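Catechol 1,2-dioxygenase (Pseudomonas putida, PDB 2AZQ) catalyses the iron(III)-dependent intradiol cleavage of catechol by dioxygen to cis,cis-muconate, a step of the beta-ketoadipate pathway. Local coordinates at the interface of chains A and B. Coordinates in Å, arbitrary orientation; residue numbers count along the deposited sequence, not the author numbering. Chains: chain A/B, catechol 1,2-dioxygenase.

The interface of chains A and B. Residues chain A 65-66, 69-72; chain B 59, 62-63, 66.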
loop_
_atom_site.group_PDB
_atom_site.type_symbol
_atom_site.label_atom_id
_atom_site.label_comp_id
_atom_site.label_asym_id
_atom_site.label_seq_id
_atom_site.Cartn_x
_atom_site.Cartn_y
_atom_site.Cartn_z
ATOM N N LEU A 65 0.791 6.218 -0.101
ATOM C CA LEU A 65 2.124 5.657 0.067
ATOM C C LEU A 65 2.472 5.006 -1.234
ATOM O O LEU A 65 3.614 5.062 -1.678
ATOM C CB LEU A 65 2.206 4.590 1.161
ATOM C CG LEU A 65 3.695 4.216 1.257
ATOM C CD1 LEU A 65 4.458 5.431 1.821
ATOM C CD2 LEU A 65 3.924 2.988 2.106
ATOM N N GLY A 66 1.477 4.381 -1.845
ATOM C CA GLY A 66 1.697 3.733 -3.121
ATOM C C GLY A 66 2.002 4.716 -4.234
ATOM O O GLY A 66 2.976 4.543 -4.962
ATOM N N ASN A 69 5.239 6.286 -4.237
ATOM C CA ASN A 69 6.107 5.129 -4.365
ATOM C C ASN A 69 7.119 5.004 -3.212
ATOM O O ASN A 69 8.291 4.735 -3.438
ATOM C CB ASN A 69 6.789 5.189 -5.727
ATOM C CG ASN A 69 5.773 5.433 -6.875
ATOM O OD1 ASN A 69 4.613 4.967 -6.810
ATOM N ND2 ASN A 69 6.209 6.141 -7.934
ATOM N N GLU A 70 6.644 5.165 -1.974
ATOM C CA GLU A 70 7.508 5.106 -0.814
ATOM C C GLU A 70 7.345 3.866 0.069
ATOM O O GLU A 70 7.750 3.860 1.221
ATOM C CB GLU A 70 7.309 6.359 0.037
ATOM C CG GLU A 70 7.540 7.659 -0.696
ATOM C CD GLU A 70 7.590 8.846 0.249
ATOM O OE1 GLU A 70 6.911 8.771 1.288
ATOM O OE2 GLU A 70 8.272 9.852 -0.054
ATOM N N ALA A 71 6.771 2.810 -0.471
ATOM C CA ALA A 71 6.573 1.600 0.297
ATOM C C ALA A 71 7.903 1.038 0.806
ATOM O O ALA A 71 7.976 0.503 1.918
ATOM C CB ALA A 71 5.848 0.567 -0.556
ATOM N N GLY A 72 8.947 1.140 -0.001
ATOM C CA GLY A 72 10.228 0.637 0.431
ATOM C C GLY A 72 10.793 1.604 1.459
ATOM O O GLY A 72 11.473 1.207 2.401
ATOM N N VAL B 59 6.187 -5.584 -1.140
ATOM C CA VAL B 59 6.409 -4.154 -1.014
ATOM C C VAL B 59 6.165 -3.484 -2.386
ATOM O O VAL B 59 5.514 -2.430 -2.470
ATOM C CB VAL B 59 7.848 -3.853 -0.515
ATOM C CG1 VAL B 59 8.130 -2.355 -0.609
ATOM C CG2 VAL B 59 8.020 -4.352 0.936
ATOM N N LEU B 62 2.584 -3.483 -3.464
ATOM C CA LEU B 62 2.004 -2.419 -2.657
ATOM C C LEU B 62 2.179 -1.034 -3.295
ATOM O O LEU B 62 1.387 -0.118 -3.045
ATOM C CB LEU B 62 2.653 -2.439 -1.291
ATOM C CG LEU B 62 1.774 -2.157 -0.088
ATOM C CD1 LEU B 62 0.807 -3.316 0.098
ATOM C CD2 LEU B 62 2.668 -2.027 1.141
ATOM N N ASN B 63 3.230 -0.862 -4.092
ATOM C CA ASN B 63 3.398 0.412 -4.765
ATOM C C ASN B 63 2.440 0.475 -5.908
ATOM O O ASN B 63 1.850 1.515 -6.163
ATOM C CB ASN B 63 4.796 0.618 -5.326
ATOM C CG ASN B 63 5.729 1.212 -4.315
ATOM O OD1 ASN B 63 5.317 2.017 -3.471
ATOM N ND2 ASN B 63 6.999 0.841 -4.402
ATOM N N GLY B 66 -1.066 0.933 -4.772
ATOM C CA GLY B 66 -1.228 2.330 -4.429
ATOM C C GLY B 66 -1.389 3.219 -5.646
ATOM O O GLY B 66 -2.314 4.024 -5.707
#
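The amide side chain of B:Asn63 reaches from helix 52-68 of chain B toward the link A:Asn69-A:Glu70 between helices 52-68 and 71-77 of chain A and the start of the second helix at A:Ala71. Its CG is anti to its own carbonyl carbon and beside the backbone N (chi1 -87°), which turns the amide away from its helix toward this link. The carbonyl oxygen OD1 leads: it lies 3.3 Å from CB of A:Ala71 and about as near CA of the poorly ordered A:Asn69, a contact to be read with caution. A weak hydrogen bond, 3.4 Å long, runs from N of A:Ala71 to OD1 of B:Asn63; the angle of 156° at the hydrogen is fairly straight, but the length indicates only a loose hold on the first turn of helix 71-77. ND2 stands farther off, 4.0 Å from CB of A:Ala71. That methyl also lies against B:Val59, one helical turn before B:Asn63, with CB of A:Ala71 3.6 Å from the valine backbone O. The CG1 branch of B:Val59, anti to its backbone N (chi1 171°), comes within 3.7 Å of A:Ala71 CB and extends alongside the backbone of A:Gly72. Near the two-fold axis the two helices 52-68 touch backbone to backbone, CA of A:Gly66 lying 3.5 Å from CA of B:Gly66. The patch hides 213 Å² in all, B:Asn63 contributing 64 Å². Repeated with the chains exchanged, these contacts join the helical regions of the two subunits in the deposited dimer and probably help to hold it together.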